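Local coordinates for protein N5-carboxyaminoimidazole ribonucleotide synthetase (PDB 3QFF) that probably uses ATP and bicarbonate to carboxylate aminoimidazole ribonucleotide in purine biosynthesis, as an ATP-grasp enzyme held here with ADP, at residues N112-T115 with E116-I120; A171-D174 with E175-L179; N217-N221 with N222-E226; E348-A351 with Q352-M355. All coordinates share one frame; numbering follows the deposited sequence.

Interaction 1 of 4, residues N112-T115 with E116-I120; sequences NRFT and EKNAI. With ADP (adenosine-5'-diphosphate), chain C.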
loop_
_atom_site.group_PDB
_atom_site.type_symbol
_atom_site.label_atom_id
_atom_site.label_comp_id
_atom_site.label_asym_id
_atom_site.label_seq_id
_atom_site.Cartn_x
_atom_site.Cartn_y
_atom_site.Cartn_z
ATOM N N ASN A 112 -0.269 32.363 -1.856
ATOM C CA ASN A 112 -0.553 33.580 -2.598
ATOM C C ASN A 112 0.196 33.516 -3.925
ATOM O O ASN A 112 1.425 33.401 -3.924
ATOM C CB ASN A 112 -0.107 34.807 -1.772
ATOM C CG ASN A 112 -0.387 36.137 -2.475
ATOM O OD1 ASN A 112 0.104 36.389 -3.571
ATOM N ND2 ASN A 112 -1.172 37.007 -1.820
ATOM N N ARG A 113 -0.543 33.576 -5.037
ATOM C CA ARG A 113 0.036 33.404 -6.388
ATOM C C ARG A 113 1.156 34.389 -6.682
ATOM O O ARG A 113 2.142 34.050 -7.339
ATOM C CB ARG A 113 -1.034 33.552 -7.477
ATOM C CG ARG A 113 -2.101 32.469 -7.475
ATOM C CD ARG A 113 -2.884 32.502 -8.789
ATOM N NE ARG A 113 -4.051 31.625 -8.733
ATOM C CZ ARG A 113 -4.038 30.341 -9.084
ATOM N NH1 ARG A 113 -5.154 29.625 -8.993
ATOM N NH2 ARG A 113 -2.916 29.777 -9.527
ATOM N N PHE A 114 1.001 35.617 -6.201
ATOM C CA PHE A 114 2.044 36.629 -6.387
ATOM C C PHE A 114 3.285 36.320 -5.555
ATOM O O PHE A 114 4.391 36.284 -6.085
ATOM C CB PHE A 114 1.512 38.042 -6.090
ATOM C CG PHE A 114 2.510 39.124 -6.372
ATOM C CD1 PHE A 114 2.723 39.564 -7.676
ATOM C CD2 PHE A 114 3.265 39.672 -5.347
ATOM C CE1 PHE A 114 3.655 40.563 -7.946
ATOM C CE2 PHE A 114 4.206 40.672 -5.613
ATOM C CZ PHE A 114 4.402 41.106 -6.919
ATOM N N THR A 115 3.106 36.089 -4.256
ATOM C CA THR A 115 4.220 35.683 -3.390
ATOM C C THR A 115 4.928 34.449 -3.961
ATOM O O THR A 115 6.165 34.370 -3.958
ATOM C CB THR A 115 3.738 35.418 -1.948
ATOM O OG1 THR A 115 2.968 36.539 -1.517
ATOM C CG2 THR A 115 4.906 35.264 -1.001
ATOM N N GLU A 116 4.127 33.518 -4.474
ATOM C CA GLU A 116 4.612 32.251 -5.009
ATOM C C GLU A 116 5.539 32.478 -6.208
ATOM O O GLU A 116 6.652 31.962 -6.222
ATOM C CB GLU A 116 3.430 31.347 -5.389
ATOM C CG GLU A 116 3.767 29.964 -5.936
ATOM C CD GLU A 116 2.517 29.130 -6.176
ATOM O OE1 GLU A 116 1.599 29.595 -6.894
ATOM O OE2 GLU A 116 2.425 28.014 -5.627
ATOM N N LYS A 117 5.082 33.255 -7.191
ATOM C CA LYS A 117 5.908 33.581 -8.359
ATOM C C LYS A 117 7.202 34.324 -8.008
ATOM O O LYS A 117 8.272 34.006 -8.563
ATOM C CB LYS A 117 5.087 34.299 -9.433
ATOM C CG LYS A 117 4.281 33.295 -10.253
ATOM C CD LYS A 117 3.522 33.932 -11.390
ATOM C CE LYS A 117 3.301 32.928 -12.520
ATOM N NZ LYS A 117 2.650 31.658 -12.039
ATOM N N ASN A 118 7.117 35.264 -7.063
ATOM C CA ASN A 118 8.300 35.977 -6.580
ATOM C C ASN A 118 9.318 35.019 -5.985
ATOM O O ASN A 118 10.519 35.160 -6.228
ATOM C CB ASN A 118 7.951 37.003 -5.496
ATOM C CG ASN A 118 7.245 38.226 -6.039
ATOM O OD1 ASN A 118 7.311 38.546 -7.232
ATOM N ND2 ASN A 118 6.569 38.935 -5.152
ATOM N N ALA A 119 8.830 34.077 -5.177
ATOM C CA ALA A 119 9.690 33.106 -4.524
ATOM C C ALA A 119 10.370 32.242 -5.580
ATOM O O ALA A 119 11.574 31.990 -5.491
ATOM C CB ALA A 119 8.909 32.246 -3.532
ATOM N N ILE A 120 9.605 31.812 -6.586
ATOM C CA ILE A 120 10.169 30.985 -7.674
ATOM C C ILE A 120 11.283 31.740 -8.418
ATOM O O ILE A 120 12.374 31.219 -8.608
ATOM C CB ILE A 120 9.069 30.496 -8.661
ATOM C CG1 ILE A 120 8.133 29.496 -7.964
ATOM C CG2 ILE A 120 9.692 29.849 -9.904
ATOM C CD1 ILE A 120 6.832 29.200 -8.742
HETATM P PB ADP C . -5.680 26.464 -10.590
HETATM O O1B ADP C . -7.169 26.712 -10.513
HETATM O O2B ADP C . -4.938 26.946 -9.362
HETATM O O3B ADP C . -5.329 25.062 -11.027
HETATM P PA ADP C . -3.847 27.336 -12.683
HETATM O O1A ADP C . -3.212 25.970 -12.523
HETATM O O2A ADP C . -3.019 28.586 -12.491
HETATM O O3A ADP C . -5.186 27.458 -11.776
HETATM O "O5'" ADP C . -4.438 27.426 -14.175
HETATM C "C5'" ADP C . -5.507 26.568 -14.571
HETATM C "C4'" ADP C . -5.323 26.174 -16.028
HETATM O "O4'" ADP C . -5.294 27.354 -16.835
HETATM C "C3'" ADP C . -4.004 25.454 -16.262
HETATM O "O3'" ADP C . -4.182 24.034 -16.245
HETATM C "C2'" ADP C . -3.540 25.953 -17.616
HETATM O "O2'" ADP C . -3.955 25.043 -18.638
HETATM C "C1'" ADP C . -4.257 27.279 -17.819
HETATM N N9 ADP C . -3.303 28.409 -17.644
HETATM C C8 ADP C . -3.050 29.062 -16.490
HETATM N N7 ADP C . -2.130 30.043 -16.669
HETATM C C5 ADP C . -1.776 30.034 -17.965
HETATM C C6 ADP C . -0.847 30.811 -18.824
HETATM N N6 ADP C . -0.096 31.820 -18.317
HETATM N N1 ADP C . -0.777 30.471 -20.136
HETATM C C2 ADP C . -1.513 29.471 -20.658
HETATM N N3 ADP C . -2.372 28.731 -19.936
HETATM C C4 ADP C . -2.551 28.958 -18.608
#
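Arg113 NH1 gives a nearly straight hydrogen bond to the beta-phosphate oxygen O2B of ADP, at 2.7 Å, with the oxygen at the edge of the guanidinium and in its plane. The chain runs extended from CG to NE, which carries the guanidinium away from the helix to the diphosphate, while NH2 makes a salt bridge to Glu274. An arginine suits this place because its several N-H groups can serve a phosphate and a carboxylate together. Asn112 caps the helix from the position just before it: its OD1 accepts from Thr115 N at 3.1 Å, the donor lying above the carbonyl plane, and more weakly from Phe114 N, while its own O takes Glu116 N at 2.8 Å. Phe114 meets Asn118, one turn further along, ring and amide planes 81° apart. Its CG is anti to the backbone N (chi1 -175°), and the ring lies beside Asn118 with CE2 3.0 Å from ND2, a tight approach. Asn118 OD1 stands over the rim of one ring face and is bonded to Tyr130 OH. Glu116 OE2 accepts from Leu275 N, tying the helix's first turn to strand 270-276. This is an asparagine N-cap on a helix that presents an arginine to an ATP-grasp nucleotide pocket.

Interaction 2 of 4, residues A171-D174 with E175-L179; sequences ADVD and EARKL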
loop_
_atom_site.group_PDB
_atom_site.type_symbol
_atom_site.label_atom_id
_atom_site.label_comp_id
_atom_site.label_asym_id
_atom_site.label_seq_id
_atom_site.Cartn_x
_atom_site.Cartn_y
_atom_site.Cartn_z
ATOM N N ALA A 171 -12.749 42.479 -25.752
ATOM C CA ALA A 171 -14.099 42.016 -25.443
ATOM C C ALA A 171 -14.183 41.239 -24.127
ATOM O O ALA A 171 -15.269 41.071 -23.571
ATOM C CB ALA A 171 -14.636 41.179 -26.594
ATOM N N ASP A 172 -13.041 40.765 -23.631
ATOM C CA ASP A 172 -12.998 40.038 -22.358
ATOM C C ASP A 172 -12.675 40.931 -21.151
ATOM O O ASP A 172 -12.838 40.510 -20.002
ATOM C CB ASP A 172 -12.004 38.869 -22.431
ATOM C CG ASP A 172 -12.475 37.748 -23.355
ATOM O OD1 ASP A 172 -11.639 37.232 -24.127
ATOM O OD2 ASP A 172 -13.670 37.378 -23.312
ATOM N N VAL A 173 -12.230 42.159 -21.419
ATOM C CA VAL A 173 -11.791 43.104 -20.377
ATOM C C VAL A 173 -12.871 43.383 -19.332
ATOM O O VAL A 173 -12.569 43.532 -18.148
ATOM C CB VAL A 173 -11.282 44.440 -20.988
ATOM C CG1 VAL A 173 -10.986 45.480 -19.905
ATOM C CG2 VAL A 173 -10.044 44.203 -21.809
ATOM N N ASP A 174 -14.124 43.429 -19.769
ATOM C CA ASP A 174 -15.223 43.756 -18.877
ATOM C C ASP A 174 -15.449 42.688 -17.809
ATOM O O ASP A 174 -15.695 43.021 -16.647
ATOM C CB ASP A 174 -16.508 44.020 -19.662
ATOM C CG ASP A 174 -17.222 45.269 -19.194
ATOM O OD1 ASP A 174 -16.734 46.380 -19.509
ATOM O OD2 ASP A 174 -18.263 45.144 -18.509
ATOM N N GLU A 175 -15.356 41.416 -18.197
ATOM C CA GLU A 175 -15.430 40.309 -17.238
ATOM C C GLU A 175 -14.218 40.308 -16.287
ATOM O O GLU A 175 -14.338 39.921 -15.122
ATOM C CB GLU A 175 -15.548 38.963 -17.966
ATOM C CG GLU A 175 -15.814 37.753 -17.056
ATOM C CD GLU A 175 -15.896 36.434 -17.822
ATOM O OE1 GLU A 175 -15.872 36.463 -19.072
ATOM O OE2 GLU A 175 -15.978 35.364 -17.170
ATOM N N ALA A 176 -13.067 40.742 -16.802
ATOM C CA ALA A 176 -11.827 40.868 -16.022
ATOM C C ALA A 176 -11.909 41.968 -14.959
ATOM O O ALA A 176 -11.515 41.752 -13.806
ATOM C CB ALA A 176 -10.643 41.106 -16.949
ATOM N N ARG A 177 -12.422 43.140 -15.346
ATOM C CA ARG A 177 -12.646 44.247 -14.409
ATOM C C ARG A 177 -13.522 43.811 -13.245
ATOM O O ARG A 177 -13.266 44.175 -12.091
ATOM C CB ARG A 177 -13.281 45.450 -15.106
ATOM C CG ARG A 177 -12.422 46.042 -16.185
ATOM C CD ARG A 177 -12.609 47.533 -16.312
ATOM N NE ARG A 177 -11.716 48.087 -17.329
ATOM C CZ ARG A 177 -10.447 48.428 -17.122
ATOM N NH1 ARG A 177 -9.727 48.921 -18.118
ATOM N NH2 ARG A 177 -9.893 48.272 -15.922
ATOM N N LYS A 178 -14.550 43.027 -13.563
ATOM C CA LYS A 178 -15.460 42.469 -12.567
ATOM C C LYS A 178 -14.674 41.643 -11.549
ATOM O O LYS A 178 -14.897 41.752 -10.346
ATOM C CB LYS A 178 -16.524 41.601 -13.254
ATOM C CG LYS A 178 -17.631 41.089 -12.338
ATOM C CD LYS A 178 -18.895 41.944 -12.451
ATOM C CE LYS A 178 -20.011 41.381 -11.585
ATOM N NZ LYS A 178 -21.345 41.920 -11.989
ATOM N N LEU A 179 -13.746 40.828 -12.047
ATOM C CA LEU A 179 -12.910 39.991 -11.190
ATOM C C LEU A 179 -11.940 40.823 -10.356
ATOM O O LEU A 179 -11.835 40.618 -9.149
ATOM C CB LEU A 179 -12.155 38.940 -12.019
ATOM C CG LEU A 179 -11.334 37.896 -11.259
ATOM C CD1 LEU A 179 -12.222 37.037 -10.352
ATOM C CD2 LEU A 179 -10.547 37.029 -12.241
#
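Arg177 lies alongside Val173, one helical turn earlier, both side chains pointing the same way. From its CB, 3.7 Å from Val173 O, the chain passes to CG, which sits 3.2 Å from the same oxygen. That carbonyl also accepts the backbone N of Arg177 in a 2.8 Å hydrogen bond, so backbone and aliphatic stem crowd round one oxygen. A bend at chi2 (-148°) then turns the chain along the valine, and NE comes to 3.7 Å from Val173 CG1, with CZ and NH1 only slightly farther from that methyl. This is van der Waals contact of the valine methyl with the guanidinium, whose N-H groups find their bonds beyond it: NH2 bonds to Gln136 OE1 and NH1 to Thr140 OG1, both on helix 136-146. This is i to i+4 packing in the first turns of helix 173-182, which lies against a four-stranded antiparallel sheet in the ATP-grasp region. Arginine fits here because its long apolar stem can cover a valine while its head still reaches the neighbouring helix. Val173 itself touches Ile143 of that helix. The small Ala176 fits between layers, packing on Leu139, Leu152 and Leu167, and its N bonds to Asp172 O at 3.2 Å. Asp172 OD1 takes its hydrogen bond from Arg168 N.

Interaction 3 of 4, residues N217-N221 with N222-E226; sequences NIHVN and NILHE. With ADP (adenosine-5'-diphosphate), chain C.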
loop_
_atom_site.group_PDB
_atom_site.type_symbol
_atom_site.label_atom_id
_atom_site.label_comp_id
_atom_site.label_asym_id
_atom_site.label_seq_id
_atom_site.Cartn_x
_atom_site.Cartn_y
_atom_site.Cartn_z
ATOM N N ASN A 217 0.262 15.828 -17.319
ATOM C CA ASN A 217 -1.067 15.996 -16.747
ATOM C C ASN A 217 -2.092 16.570 -17.704
ATOM O O ASN A 217 -1.840 17.592 -18.351
ATOM C CB ASN A 217 -0.987 16.875 -15.501
ATOM C CG ASN A 217 -0.088 16.285 -14.462
ATOM O OD1 ASN A 217 -0.100 15.077 -14.241
ATOM N ND2 ASN A 217 0.726 17.123 -13.834
ATOM N N ILE A 218 -3.249 15.915 -17.762
ATOM C CA ILE A 218 -4.350 16.362 -18.607
ATOM C C ILE A 218 -5.493 16.888 -17.736
ATOM O O ILE A 218 -6.094 16.136 -16.952
ATOM C CB ILE A 218 -4.790 15.245 -19.629
ATOM C CG1 ILE A 218 -3.578 14.810 -20.474
ATOM C CG2 ILE A 218 -5.962 15.739 -20.514
ATOM C CD1 ILE A 218 -3.858 13.814 -21.610
ATOM N N HIS A 219 -5.756 18.193 -17.852
ATOM C CA HIS A 219 -6.836 18.857 -17.124
ATOM C C HIS A 219 -8.066 19.054 -18.010
ATOM O O HIS A 219 -7.938 19.257 -19.221
ATOM C CB HIS A 219 -6.385 20.208 -16.561
ATOM C CG HIS A 219 -5.294 20.096 -15.545
ATOM N ND1 HIS A 219 -3.963 20.033 -15.892
ATOM C CD2 HIS A 219 -5.337 20.006 -14.195
ATOM C CE1 HIS A 219 -3.231 19.917 -14.797
ATOM N NE2 HIS A 219 -4.041 19.893 -13.755
ATOM N N VAL A 220 -9.239 18.991 -17.384
ATOM C CA VAL A 220 -10.536 19.188 -18.035
ATOM C C VAL A 220 -11.427 19.935 -17.050
ATOM O O VAL A 220 -11.596 19.496 -15.913
ATOM C CB VAL A 220 -11.186 17.822 -18.433
ATOM C CG1 VAL A 220 -12.707 17.953 -18.657
ATOM C CG2 VAL A 220 -10.515 17.244 -19.663
ATOM N N ASN A 221 -11.977 21.075 -17.480
ATOM C CA ASN A 221 -12.746 21.977 -16.600
ATOM C C ASN A 221 -11.976 22.416 -15.362
ATOM O O ASN A 221 -12.556 22.533 -14.280
ATOM C CB ASN A 221 -14.064 21.337 -16.155
ATOM C CG ASN A 221 -15.081 21.272 -17.262
ATOM O OD1 ASN A 221 -15.294 22.249 -17.989
ATOM N ND2 ASN A 221 -15.729 20.122 -17.396
ATOM N N ASN A 222 -10.678 22.651 -15.537
ATOM C CA ASN A 222 -9.750 22.991 -14.447
ATOM C C ASN A 222 -9.666 21.963 -13.314
ATOM O O ASN A 222 -9.373 22.304 -12.161
ATOM C CB ASN A 222 -10.014 24.404 -13.911
ATOM C CG ASN A 222 -9.120 25.455 -14.565
ATOM O OD1 ASN A 222 -8.631 25.273 -15.689
ATOM N ND2 ASN A 222 -8.892 26.558 -13.852
ATOM N N ILE A 223 -9.946 20.707 -13.656
ATOM C CA ILE A 223 -9.776 19.582 -12.733
ATOM C C ILE A 223 -8.890 18.564 -13.430
ATOM O O ILE A 223 -9.009 18.361 -14.647
ATOM C CB ILE A 223 -11.129 18.938 -12.338
ATOM C CG1 ILE A 223 -12.035 19.973 -11.666
ATOM C CG2 ILE A 223 -10.921 17.742 -11.371
ATOM C CD1 ILE A 223 -13.455 19.511 -11.501
ATOM N N LEU A 224 -7.990 17.937 -12.672
ATOM C CA LEU A 224 -7.147 16.890 -13.243
ATOM C C LEU A 224 -7.984 15.709 -13.732
ATOM O O LEU A 224 -8.875 15.231 -13.031
ATOM C CB LEU A 224 -6.068 16.427 -12.248
ATOM C CG LEU A 224 -5.045 15.390 -12.726
ATOM C CD1 LEU A 224 -4.217 15.906 -13.918
ATOM C CD2 LEU A 224 -4.118 14.971 -11.568
ATOM N N HIS A 225 -7.686 15.263 -14.946
ATOM C CA HIS A 225 -8.364 14.123 -15.556
ATOM C C HIS A 225 -7.427 12.912 -15.521
ATOM O O HIS A 225 -7.742 11.910 -14.879
ATOM C CB HIS A 225 -8.800 14.463 -16.996
ATOM C CG HIS A 225 -9.246 13.282 -17.806
ATOM N ND1 HIS A 225 -10.160 12.357 -17.345
ATOM C CD2 HIS A 225 -8.920 12.891 -19.062
ATOM C CE1 HIS A 225 -10.354 11.433 -18.270
ATOM N NE2 HIS A 225 -9.617 11.736 -19.324
ATOM N N GLU A 226 -6.283 13.036 -16.197
ATOM C CA GLU A 226 -5.275 11.982 -16.315
ATOM C C GLU A 226 -3.855 12.468 -16.004
ATOM O O GLU A 226 -3.497 13.607 -16.333
ATOM C CB GLU A 226 -5.283 11.389 -17.722
ATOM C CG GLU A 226 -6.454 10.453 -17.980
ATOM C CD GLU A 226 -6.561 9.996 -19.428
ATOM O OE1 GLU A 226 -6.097 10.730 -20.338
ATOM O OE2 GLU A 226 -7.123 8.901 -19.650
HETATM P PB ADP C . -5.680 26.464 -10.590
HETATM O O1B ADP C . -7.169 26.712 -10.513
HETATM O O2B ADP C . -4.938 26.946 -9.362
HETATM O O3B ADP C . -5.329 25.062 -11.027
HETATM P PA ADP C . -3.847 27.336 -12.683
HETATM O O1A ADP C . -3.212 25.970 -12.523
HETATM O O2A ADP C . -3.019 28.586 -12.491
HETATM O O3A ADP C . -5.186 27.458 -11.776
HETATM O "O5'" ADP C . -4.438 27.426 -14.175
HETATM C "C5'" ADP C . -5.507 26.568 -14.571
HETATM C "C4'" ADP C . -5.323 26.174 -16.028
HETATM O "O4'" ADP C . -5.294 27.354 -16.835
HETATM C "C3'" ADP C . -4.004 25.454 -16.262
HETATM O "O3'" ADP C . -4.182 24.034 -16.245
HETATM C "C2'" ADP C . -3.540 25.953 -17.616
HETATM O "O2'" ADP C . -3.955 25.043 -18.638
HETATM C "C1'" ADP C . -4.257 27.279 -17.819
HETATM N N9 ADP C . -3.303 28.409 -17.644
HETATM C C8 ADP C . -3.050 29.062 -16.490
HETATM N N7 ADP C . -2.130 30.043 -16.669
HETATM C C5 ADP C . -1.776 30.034 -17.965
HETATM C C6 ADP C . -0.847 30.811 -18.824
HETATM N N6 ADP C . -0.096 31.820 -18.317
HETATM N N1 ADP C . -0.777 30.471 -20.136
HETATM C C2 ADP C . -1.513 29.471 -20.658
HETATM N N3 ADP C . -2.372 28.731 -19.936
HETATM C C4 ADP C . -2.551 28.958 -18.608
#
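Leu224 lays its CD1 methyl over one face of the His219 ring, a CH-pi contact 4.2 Å from the centroid and 18° off the ring normal. The two belong to a beta hairpin, strands 209-220 and 223-229, closed by a type I' turn from Val220 to Ile223. His219 and Leu224 form a non-hydrogen-bonded antiparallel pair, with both side chains on the same face of the sheet. Leu224 CG stands anti to the backbone N (chi1 -176°), which directs CD1 across the strands, where it also meets Asn217 CB at 3.7 Å. The imidazole is thus packed between leucine and nucleotide, since ADP O3' stands over the rim of its opposite face, and a weak hydrogen bond joins ND1 to Glu196. A flat ring suits a place with a partner on each side.

At the turn, Asn221 and Asn222 take the positive phi angles that a type I' turn demands, a conformation asparagine tolerates better than most residues. Asn222 also lines the ADP pocket: its OD1 approaches C4' of ADP at 3.4 Å, while ND2 is bonded to Asp160 O. Farther along the hairpin comes a classic beta bulge, in which His225 and Glu226 both face Ile218. Ile218 and Glu226 lie side by side on the other face of the sheet from His219. Ile218 O accepts two backbone donors, His225 N at 2.7 Å and Glu226 N at 3.2 Å, the latter in the carbonyl plane and on a lone pair.

Interaction 4 of 4, residues E348-A351 with Q352-M355; sequences EAKA and QRKM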
loop_
_atom_site.group_PDB
_atom_site.type_symbol
_atom_site.label_atom_id
_atom_site.label_comp_id
_atom_site.label_asym_id
_atom_site.label_seq_id
_atom_site.Cartn_x
_atom_site.Cartn_y
_atom_site.Cartn_z
ATOM N N GLU A 348 -21.257 11.406 0.152
ATOM C CA GLU A 348 -21.969 12.144 -0.889
ATOM C C GLU A 348 -21.137 12.225 -2.166
ATOM O O GLU A 348 -19.949 12.539 -2.122
ATOM C CB GLU A 348 -22.334 13.545 -0.399
ATOM C CG GLU A 348 -23.540 14.158 -1.106
ATOM C CD GLU A 348 -23.529 15.681 -1.088
ATOM O OE1 GLU A 348 -22.694 16.279 -0.367
ATOM O OE2 GLU A 348 -24.358 16.282 -1.806
ATOM N N ALA A 349 -21.774 11.956 -3.301
ATOM C CA ALA A 349 -21.082 11.920 -4.587
ATOM C C ALA A 349 -21.358 13.152 -5.460
ATOM O O ALA A 349 -21.885 13.036 -6.570
ATOM C CB ALA A 349 -21.422 10.631 -5.332
ATOM N N LYS A 350 -20.986 14.330 -4.965
ATOM C CA LYS A 350 -21.154 15.558 -5.746
ATOM C C LYS A 350 -20.397 15.456 -7.068
ATOM O O LYS A 350 -19.318 14.857 -7.126
ATOM C CB LYS A 350 -20.725 16.791 -4.947
ATOM C CG LYS A 350 -21.556 17.029 -3.685
ATOM C CD LYS A 350 -21.352 18.430 -3.099
ATOM C CE LYS A 350 -22.218 19.475 -3.809
ATOM N NZ LYS A 350 -22.141 20.817 -3.148
ATOM N N ALA A 351 -20.969 16.036 -8.118
ATOM C CA ALA A 351 -20.506 15.839 -9.496
ATOM C C ALA A 351 -19.004 16.025 -9.729
ATOM O O ALA A 351 -18.388 15.263 -10.494
ATOM C CB ALA A 351 -21.290 16.724 -10.445
ATOM N N GLN A 352 -18.426 17.035 -9.086
ATOM C CA GLN A 352 -17.017 17.365 -9.296
ATOM C C GLN A 352 -16.132 16.993 -8.108
ATOM O O GLN A 352 -14.937 17.299 -8.088
ATOM C CB GLN A 352 -16.860 18.841 -9.673
ATOM C CG GLN A 352 -17.332 19.152 -11.095
ATOM C CD GLN A 352 -16.923 20.541 -11.567
ATOM O OE1 GLN A 352 -17.109 21.535 -10.862
ATOM N NE2 GLN A 352 -16.381 20.616 -12.780
ATOM N N ARG A 353 -16.721 16.315 -7.129
ATOM C CA ARG A 353 -15.986 15.857 -5.961
ATOM C C ARG A 353 -15.135 14.661 -6.392
ATOM O O ARG A 353 -15.588 13.811 -7.160
ATOM C CB ARG A 353 -16.964 15.475 -4.850
ATOM C CG ARG A 353 -16.338 14.973 -3.562
ATOM C CD ARG A 353 -17.390 14.912 -2.458
ATOM N NE ARG A 353 -17.584 16.221 -1.844
ATOM C CZ ARG A 353 -18.598 16.548 -1.045
ATOM N NH1 ARG A 353 -19.547 15.662 -0.753
ATOM N NH2 ARG A 353 -18.664 17.772 -0.535
ATOM N N LYS A 354 -13.898 14.632 -5.915
ATOM C CA LYS A 354 -12.975 13.547 -6.202
ATOM C C LYS A 354 -13.311 12.380 -5.291
ATOM O O LYS A 354 -13.192 12.493 -4.074
ATOM C CB LYS A 354 -11.522 14.023 -6.011
ATOM C CG LYS A 354 -11.052 14.975 -7.121
ATOM C CD LYS A 354 -9.737 15.665 -6.767
ATOM C CE LYS A 354 -9.398 16.760 -7.814
ATOM N NZ LYS A 354 -8.109 17.426 -7.470
ATOM N N MET A 355 -13.761 11.272 -5.882
ATOM C CA MET A 355 -14.242 10.102 -5.117
ATOM C C MET A 355 -13.185 9.000 -5.048
ATOM O O MET A 355 -13.215 8.173 -4.146
ATOM C CB MET A 355 -15.531 9.524 -5.737
ATOM C CG MET A 355 -16.656 10.575 -5.943
ATOM S SD MET A 355 -17.204 11.364 -4.423
ATOM C CE MET A 355 -17.995 9.979 -3.586
#
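Glu348 and Arg353 cross at about a right angle, their carboxylate and guanidinium planes 75° apart. Arg353 ends a type I beta turn that starts at Lys350, in the loop that leads into strand 354-361 of the C-terminal region, and its side chain reaches back to Glu348. Because the groups are turned so far from coplanar, their salt bridge is a single contact and not a flat two-pronged pair: Arg353 NH1 reaches Glu348 OE1 at 3.2 Å, meeting the oxygen from above the carboxylate plane with a bent N-H angle of 137°. The same NH1 also makes a weak bond to Glu348 O, which lies at the guanidinium edge and in its plane. A bend at chi3 (-82°) folds the arginine back toward the residues before the turn.

Lys350 crosses the arginine obliquely, resting its CD methylene over the rim of one guanidinium face, 3.8 Å from NH2. Its ammonium leads away, so the charged atoms do not touch, though Lys350 NZ is still only 5.3 Å from Arg353 NH2. Long, flexible charged side chains suit such a surface turn, where their stems can pack and their heads remain near solvent. The turn itself is closed by Arg353 N bonded to Lys350 O at 3.0 Å. The buried Met355, bent at both chi2 and chi3, turns its thioether back to the backbone of Glu348 and Ala349, and its CE methyl ends 3.9 Å from Ala349 CB and 3.5 Å from Glu348 O.

Overall arrangement
Interactions 1 and 3 are partly buried and both touch ADP, the first through a charged hydrogen bond to the diphosphate, the second through packing at the ribose; their centres lie about 23 Å apart. Interactions 2 and 4 are surface contacts that do not touch the nucleotide. Both 112-120 and 171-179 are helix starts governed by i to i+4 bonds, whereas 217-226 and 348-355 are turns leading into strands of the same eight-stranded sheet. These last two meet directly, Ile223 and Asn221 packing on Gln352, so the ATP-grasp hairpin and C-terminal loop adjoin. Of the four, only interaction 4 has a salt bridge between its own segments.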